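Local coordinates for hypothetical protein PH1320 (Pyrococcus horikoshii, PDB 2E87) that is of unknown function but holds GDP in its Obg-type G domain and probably binds GTP as its relatives do, at residues A[59-64]-A[138-143]; A[92-97]-A[147-152]; A[214-219]-A[336-341]. One frame throughout, in Å; residues are numbered along the deposited sequence.

Interaction 1: residues A[59-64]-A[138-143]; sequences DNLRKV and SVLRDI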
# COMPACT_ATOMS: atom_id res chain seq x y z
N ASP A 59 9.16 20.69 13.60
CA ASP A 59 10.07 19.95 12.76
C ASP A 59 9.80 18.46 12.80
O ASP A 59 9.75 17.82 11.76
CB ASP A 59 11.52 20.23 13.16
CG ASP A 59 11.97 21.64 12.79
OD1 ASP A 59 11.23 22.34 12.05
OD2 ASP A 59 13.06 22.03 13.24
N ASN A 60 9.60 17.90 14.00
CA ASN A 60 9.32 16.47 14.09
C ASN A 60 7.98 16.13 13.42
O ASN A 60 7.91 15.21 12.61
CB ASN A 60 9.36 15.99 15.55
CG ASN A 60 10.79 15.88 16.11
OD1 ASN A 60 11.44 14.84 16.00
ND2 ASN A 60 11.29 16.97 16.69
N LEU A 61 6.93 16.89 13.73
CA LEU A 61 5.65 16.60 13.12
C LEU A 61 5.69 16.73 11.60
O LEU A 61 5.20 15.85 10.89
CB LEU A 61 4.56 17.52 13.68
CG LEU A 61 4.23 17.31 15.16
CD1 LEU A 61 3.29 18.41 15.57
CD2 LEU A 61 3.61 15.92 15.42
N ARG A 62 6.28 17.81 11.10
CA ARG A 62 6.36 18.05 9.67
C ARG A 62 7.09 16.93 8.93
O ARG A 62 6.81 16.68 7.75
CB ARG A 62 7.06 19.38 9.40
CG ARG A 62 6.99 19.82 7.96
CD ARG A 62 7.63 21.19 7.79
NE ARG A 62 6.71 22.28 8.13
CZ ARG A 62 6.91 23.15 9.12
NH1 ARG A 62 8.00 23.05 9.88
NH2 ARG A 62 6.03 24.12 9.34
N LYS A 63 8.02 16.27 9.62
CA LYS A 63 8.78 15.16 9.04
C LYS A 63 7.83 14.02 8.70
O LYS A 63 8.05 13.29 7.74
CB LYS A 63 9.85 14.67 10.02
CG LYS A 63 10.44 13.31 9.66
CD LYS A 63 11.44 12.78 10.71
CE LYS A 63 12.83 13.41 10.59
NZ LYS A 63 13.85 12.77 11.49
N VAL A 64 6.79 13.85 9.51
CA VAL A 64 5.79 12.80 9.30
C VAL A 64 4.97 13.06 8.03
O VAL A 64 4.71 12.15 7.23
CB VAL A 64 4.79 12.72 10.47
CG1 VAL A 64 3.81 11.61 10.23
CG2 VAL A 64 5.53 12.49 11.78
N SER A 138 -0.92 20.89 25.41
CA SER A 138 -2.33 20.60 25.20
C SER A 138 -2.66 20.29 23.72
O SER A 138 -3.41 19.36 23.43
CB SER A 138 -3.17 21.78 25.70
OG SER A 138 -4.53 21.62 25.35
N VAL A 139 -2.13 21.09 22.80
CA VAL A 139 -2.37 20.85 21.39
C VAL A 139 -1.86 19.45 21.04
O VAL A 139 -2.55 18.69 20.37
CB VAL A 139 -1.67 21.91 20.49
CG1 VAL A 139 -1.75 21.53 19.03
CG2 VAL A 139 -2.32 23.27 20.69
N LEU A 140 -0.68 19.10 21.53
CA LEU A 140 -0.12 17.78 21.24
C LEU A 140 -0.92 16.65 21.87
O LEU A 140 -1.03 15.56 21.31
CB LEU A 140 1.35 17.68 21.70
CG LEU A 140 2.31 18.60 20.96
CD1 LEU A 140 3.74 18.45 21.52
CD2 LEU A 140 2.24 18.25 19.47
N ARG A 141 -1.48 16.90 23.05
CA ARG A 141 -2.29 15.87 23.68
C ARG A 141 -3.60 15.74 22.93
O ARG A 141 -4.19 14.67 22.90
CB ARG A 141 -2.51 16.15 25.17
CG ARG A 141 -1.22 15.95 25.94
CD ARG A 141 -1.38 16.07 27.43
NE ARG A 141 -0.08 15.99 28.10
CZ ARG A 141 0.48 17.00 28.77
NH1 ARG A 141 -0.15 18.17 28.85
NH2 ARG A 141 1.66 16.85 29.36
N ASP A 142 -4.04 16.81 22.27
CA ASP A 142 -5.27 16.71 21.49
C ASP A 142 -5.09 15.68 20.36
O ASP A 142 -6.05 15.01 19.98
CB ASP A 142 -5.64 18.06 20.84
CG ASP A 142 -6.10 19.10 21.85
OD1 ASP A 142 -6.57 18.73 22.94
OD2 ASP A 142 -6.01 20.31 21.52
N ILE A 143 -3.87 15.57 19.82
CA ILE A 143 -3.63 14.63 18.73
C ILE A 143 -2.85 13.37 19.10
O ILE A 143 -2.48 12.60 18.22
CB ILE A 143 -2.88 15.29 17.53
CG1 ILE A 143 -1.47 15.68 17.94
CG2 ILE A 143 -3.63 16.50 17.02
CD1 ILE A 143 -0.58 16.04 16.77
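Leu61 meets Leu140 and Ile143 inside the NOG1-type N-terminal helical domain, an all-helical bundle in which helix 38-67 and segment 138-143 approach through side chains alone. The backbones stay well apart, the CA atoms of Leu61 and Leu140 being 10.0 Å from each other, and the contact is small, burying 84 Å² in total.

Its whole substance is apolar. Leu61 reaches across with both methyls, each assigned to a different partner: CD1 lies 4.0 Å from CD2 of Leu140, while CD2 lies 4.4 Å from CD1 of Ile143. The two leucines have nearly the same shape, CG turned opposite the carbonyl carbon (chi1 -66° in Leu61 and -65° in Leu140), and their side chains cross obliquely, meeting by single methyls. Leu140 leaves its helix to one side and only its outer end closes in, whereas Ile143, at the N-cap position just before helix 144-156, points toward helix 38-67 and offers the tip of its longer branch. All three residues are buried. Leu17 of helix 14-30 also touches Leu61, and Val139 packs on Trp100 of helix 88-117, so further helices of the bundle close round the pair.

No hydrogen bond crosses between the segments; the polar groups noted on helix 38-67 find partners nearby in the chain. Asn60 ND2 bonds back to the carbonyl oxygen of Val56, and Val64 O accepts a bond from Thr68 OG1. Farther from the contact, Asp59 and Arg62 form a long salt bridge one turn apart on helix 38-67, in which Asp59 OD1 lies in the guanidinium plane, at its edge, 4.0 Å from Arg62 NH1.

Interaction 2: residues A[92-97]-A[147-152]; sequences HKAMAG and LRYLNK. With SO4 (sulfate ion), chain B.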
# COMPACT_ATOMS: atom_id res chain seq x y z
N HIS A 92 -6.21 9.66 6.57
CA HIS A 92 -6.25 11.04 6.12
C HIS A 92 -6.50 12.00 7.26
O HIS A 92 -5.89 13.06 7.33
CB HIS A 92 -7.32 11.24 5.04
CG HIS A 92 -6.82 11.01 3.65
ND1 HIS A 92 -7.65 10.61 2.62
CD2 HIS A 92 -5.59 11.15 3.10
CE1 HIS A 92 -6.95 10.51 1.50
NE2 HIS A 92 -5.69 10.84 1.77
N LYS A 93 -7.41 11.62 8.15
CA LYS A 93 -7.77 12.46 9.28
C LYS A 93 -6.70 12.56 10.33
O LYS A 93 -6.52 13.61 10.94
CB LYS A 93 -9.08 11.97 9.90
CG LYS A 93 -10.27 12.33 9.05
CD LYS A 93 -11.56 11.74 9.57
CE LYS A 93 -12.69 12.11 8.63
NZ LYS A 93 -13.96 11.45 8.98
N ALA A 94 -5.99 11.47 10.56
CA ALA A 94 -4.92 11.47 11.54
C ALA A 94 -3.86 12.44 11.01
O ALA A 94 -3.39 13.33 11.74
CB ALA A 94 -4.34 10.08 11.70
N MSE A 95 -3.51 12.29 9.73
CA MSE A 95 -2.52 13.17 9.13
C MSE A 95 -2.97 14.61 9.21
O MSE A 95 -2.17 15.49 9.52
CB MSE A 95 -2.28 12.79 7.67
CG MSE A 95 -1.58 11.45 7.48
SE MSE A 95 0.22 11.40 8.22
CE MSE A 95 1.14 12.35 6.79
N ALA A 96 -4.25 14.86 8.96
CA ALA A 96 -4.77 16.22 9.02
C ALA A 96 -4.69 16.76 10.44
O ALA A 96 -4.59 17.96 10.65
CB ALA A 96 -6.22 16.26 8.51
N GLY A 97 -4.74 15.88 11.43
CA GLY A 97 -4.62 16.33 12.80
C GLY A 97 -3.20 16.85 13.02
O GLY A 97 -2.98 17.80 13.76
N LEU A 147 -1.48 10.30 16.84
CA LEU A 147 -0.07 9.97 16.66
C LEU A 147 0.14 8.49 16.97
O LEU A 147 0.85 7.78 16.25
CB LEU A 147 0.81 10.80 17.59
CG LEU A 147 0.85 12.31 17.35
CD1 LEU A 147 1.62 12.94 18.51
CD2 LEU A 147 1.51 12.63 16.00
N ARG A 148 -0.48 8.02 18.03
CA ARG A 148 -0.34 6.64 18.42
C ARG A 148 -0.89 5.74 17.32
O ARG A 148 -0.28 4.74 16.97
CB ARG A 148 -1.04 6.42 19.75
CG ARG A 148 -0.21 6.97 20.90
CD ARG A 148 -0.99 7.10 22.19
NE ARG A 148 -0.09 7.55 23.25
CZ ARG A 148 0.83 6.79 23.82
NH1 ARG A 148 0.98 5.53 23.44
NH2 ARG A 148 1.65 7.30 24.72
N TYR A 149 -2.03 6.11 16.75
CA TYR A 149 -2.61 5.34 15.66
C TYR A 149 -1.66 5.35 14.44
O TYR A 149 -1.45 4.31 13.82
CB TYR A 149 -3.96 5.91 15.24
CG TYR A 149 -4.35 5.58 13.81
CD1 TYR A 149 -4.87 4.33 13.47
CD2 TYR A 149 -4.16 6.53 12.79
CE1 TYR A 149 -5.20 4.02 12.14
CE2 TYR A 149 -4.49 6.23 11.46
CZ TYR A 149 -5.00 4.98 11.14
OH TYR A 149 -5.29 4.69 9.83
N LEU A 150 -1.09 6.50 14.10
CA LEU A 150 -0.19 6.56 12.94
C LEU A 150 1.02 5.65 13.12
O LEU A 150 1.55 5.11 12.16
CB LEU A 150 0.28 8.00 12.70
CG LEU A 150 -0.78 8.88 12.05
CD1 LEU A 150 -0.32 10.32 12.06
CD2 LEU A 150 -1.03 8.41 10.61
N ASN A 151 1.44 5.46 14.36
CA ASN A 151 2.59 4.62 14.59
C ASN A 151 2.25 3.15 14.40
O ASN A 151 3.11 2.36 13.97
CB ASN A 151 3.15 4.88 15.97
CG ASN A 151 4.64 4.76 16.01
OD1 ASN A 151 5.32 5.05 15.02
ND2 ASN A 151 5.17 4.36 17.15
N LYS A 152 1.01 2.78 14.71
CA LYS A 152 0.52 1.41 14.56
C LYS A 152 0.18 1.14 13.08
O LYS A 152 0.40 0.04 12.57
CB LYS A 152 -0.73 1.17 15.41
CG LYS A 152 -0.52 1.18 16.93
CD LYS A 152 -1.86 1.26 17.64
CE LYS A 152 -1.72 1.59 19.12
NZ LYS A 152 -3.03 2.00 19.74
S SO4 B . -3.06 12.71 -0.31
O1 SO4 B . -1.86 12.70 -1.25
O2 SO4 B . -2.81 11.89 0.97
O3 SO4 B . -3.24 14.19 0.08
O4 SO4 B . -4.24 12.09 -1.02
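Two helices of the NOG1-type N-terminal bundle, 88-117 and 144-156, are joined where Ala94 meets Tyr149 and Leu150; the short segments cross at -129° with their axes 9.6 Å apart. The methyl of Ala94 is wedged between two unlike neighbours. It sits at the ring edge of Tyr149, near the ring plane and 3.7 Å from CD2, and against the branch point of Leu150, with CB to CG 3.8 Å. The Tyr149 side chain, its CG opposite the backbone N (chi1 156°), reaches the start of helix 88-117, touching Thr90 and Phe91, and its OH is hydrogen-bonded to Val86 O. Leu150 straddles the next residue too: both its methyls lie 4.0 Å from SE of Met95, a selenomethionine whose bent chain meets the leucine at about a right angle and continues onto Val64 and Leu65 of helix 38-67.

Turned away from this interface, His92 NE2 gives a bent hydrogen bond of 3.2 Å to O2 of a sulfate, which Ser72 OG also binds; the ion probably comes from the crystallisation liquor. An alanine methyl set between larger side chains of the facing helix is ordinary helix-on-helix packing of an all-helical bundle.

Interaction 3: residues A[214-219]-A[336-341]; sequences FRYQII and PLAEKV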
# COMPACT_ATOMS: atom_id res chain seq x y z
N PHE A 214 10.88 -7.46 -22.51
CA PHE A 214 9.68 -7.15 -21.74
C PHE A 214 9.49 -8.17 -20.62
O PHE A 214 9.79 -9.36 -20.77
CB PHE A 214 8.44 -7.15 -22.64
CG PHE A 214 8.52 -6.19 -23.80
CD1 PHE A 214 9.23 -6.54 -24.96
CD2 PHE A 214 7.92 -4.94 -23.73
CE1 PHE A 214 9.33 -5.64 -26.02
CE2 PHE A 214 8.01 -4.04 -24.78
CZ PHE A 214 8.71 -4.39 -25.93
N ARG A 215 9.01 -7.70 -19.48
CA ARG A 215 8.79 -8.56 -18.34
C ARG A 215 7.30 -8.71 -18.08
O ARG A 215 6.53 -7.76 -18.25
CB ARG A 215 9.50 -8.00 -17.12
CG ARG A 215 11.02 -7.97 -17.28
CD ARG A 215 11.66 -6.86 -16.46
NE ARG A 215 12.46 -7.37 -15.34
CZ ARG A 215 13.60 -8.06 -15.48
NH1 ARG A 215 14.08 -8.32 -16.69
NH2 ARG A 215 14.25 -8.48 -14.41
N TYR A 216 6.90 -9.93 -17.71
CA TYR A 216 5.50 -10.20 -17.40
C TYR A 216 5.43 -10.77 -16.00
O TYR A 216 6.14 -11.72 -15.67
CB TYR A 216 4.90 -11.21 -18.37
CG TYR A 216 4.85 -10.70 -19.77
CD1 TYR A 216 5.94 -10.85 -20.62
CD2 TYR A 216 3.73 -10.01 -20.25
CE1 TYR A 216 5.92 -10.32 -21.90
CE2 TYR A 216 3.71 -9.48 -21.52
CZ TYR A 216 4.81 -9.65 -22.35
OH TYR A 216 4.82 -9.12 -23.62
N GLN A 217 4.60 -10.17 -15.17
CA GLN A 217 4.46 -10.64 -13.80
C GLN A 217 3.35 -11.70 -13.69
O GLN A 217 2.28 -11.57 -14.28
CB GLN A 217 4.16 -9.45 -12.88
CG GLN A 217 4.25 -9.79 -11.41
CD GLN A 217 4.04 -8.59 -10.52
OE1 GLN A 217 2.99 -7.93 -10.57
NE2 GLN A 217 5.03 -8.30 -9.69
N ILE A 218 3.61 -12.76 -12.93
CA ILE A 218 2.63 -13.83 -12.73
C ILE A 218 2.38 -14.05 -11.24
O ILE A 218 3.33 -14.20 -10.47
CB ILE A 218 3.14 -15.20 -13.29
CG1 ILE A 218 3.83 -15.03 -14.66
CG2 ILE A 218 1.96 -16.15 -13.43
CD1 ILE A 218 2.93 -14.52 -15.76
N ILE A 219 1.12 -14.05 -10.82
CA ILE A 219 0.78 -14.31 -9.42
C ILE A 219 -0.37 -15.29 -9.34
O ILE A 219 -1.19 -15.39 -10.25
CB ILE A 219 0.33 -13.03 -8.65
CG1 ILE A 219 -1.00 -12.53 -9.20
CG2 ILE A 219 1.37 -11.95 -8.77
CD1 ILE A 219 -1.59 -11.39 -8.39
N PRO A 336 1.09 -5.65 -26.12
CA PRO A 336 0.76 -4.25 -26.40
C PRO A 336 0.84 -3.40 -25.13
O PRO A 336 1.49 -2.35 -25.13
CB PRO A 336 -0.66 -4.32 -26.99
CG PRO A 336 -1.16 -5.70 -26.62
CD PRO A 336 0.08 -6.55 -26.70
N LEU A 337 0.20 -3.85 -24.06
CA LEU A 337 0.24 -3.12 -22.80
C LEU A 337 1.68 -2.95 -22.34
O LEU A 337 2.04 -1.92 -21.78
CB LEU A 337 -0.56 -3.84 -21.72
CG LEU A 337 -0.43 -3.18 -20.34
CD1 LEU A 337 -0.94 -1.74 -20.42
CD2 LEU A 337 -1.21 -3.96 -19.29
N ALA A 338 2.51 -3.96 -22.56
CA ALA A 338 3.91 -3.90 -22.15
C ALA A 338 4.66 -2.79 -22.89
O ALA A 338 5.49 -2.09 -22.31
CB ALA A 338 4.59 -5.25 -22.41
N GLU A 339 4.37 -2.63 -24.18
CA GLU A 339 5.01 -1.59 -24.99
C GLU A 339 4.50 -0.22 -24.55
O GLU A 339 5.28 0.73 -24.44
CB GLU A 339 4.71 -1.82 -26.49
CG GLU A 339 5.30 -3.14 -27.02
CD GLU A 339 4.93 -3.43 -28.48
OE1 GLU A 339 3.74 -3.31 -28.84
OE2 GLU A 339 5.82 -3.82 -29.25
N LYS A 340 3.20 -0.13 -24.29
CA LYS A 340 2.60 1.12 -23.84
C LYS A 340 3.17 1.54 -22.49
O LYS A 340 3.40 2.72 -22.26
CB LYS A 340 1.08 0.99 -23.74
CG LYS A 340 0.40 2.23 -23.21
CD LYS A 340 -1.07 2.25 -23.60
CE LYS A 340 -1.69 3.62 -23.35
NZ LYS A 340 -3.00 3.78 -24.07
N VAL A 341 3.37 0.57 -21.59
CA VAL A 341 3.93 0.85 -20.27
C VAL A 341 5.35 1.37 -20.45
O VAL A 341 5.73 2.38 -19.86
CB VAL A 341 3.98 -0.42 -19.39
CG1 VAL A 341 4.83 -0.17 -18.15
CG2 VAL A 341 2.58 -0.81 -18.96
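With chi1 at -57°, Phe214 carries its CG opposite the carbonyl carbon and sends the ring out from the first residue of its strand obliquely against Ala338 and Glu339. The first torsion of Glu339, -64°, sets its CG methylene against the phenyl ring, and the extended chain beyond carries the carboxylate onward. CD2 of Phe214 lies 3.6 Å from CB of Ala338, and its CE2 lies 3.6 Å from CG of Glu339, the methylene also nearing CZ. No hydrogen bond joins the segments.

The contact docks the long C-terminal helix 323-350 on one end of strand 214-220, which lies in the mixed sheet of the P-loop G domain between strands 204-211 and 169-173. Further along this strand, Tyr216 reaches the same methyl from a second direction, OH to Ala338 CB being 4.1 Å; its ring meets that of Phe209 on the neighbouring strand, with planes about 20° apart. Were Phe214 replaced by an alanine, the Glu339 CG would probably lose its ring contact and the Ala338 methyl would be left, of its two aromatic partners here, with Tyr216, opening a gap between strand and helix. The Glu339 carboxylate has a long, weak ion pair with Arg335, one turn earlier on the helix.

From the N terminus, helix 38-67 supplies the first half of interaction 1, and helix 88-117 opens interaction 2 before 138-143 returns to close the first loop; 147-152 then closes the second. The two loops therefore cross, and their centres are 10 Å apart. They touch directly: Met95 CE lies 3.6 Å from Val64 O, and Ile143 CG2 packs against Gly97 O. Together they tie four helices of the N-terminal bundle. Interaction 3 follows in series, closing a loop of 116 intervening residues that brings the C-terminal helix back to the G-domain sheet, its centre about 36 Å from that of interaction 2 and with no contact to either bundle site.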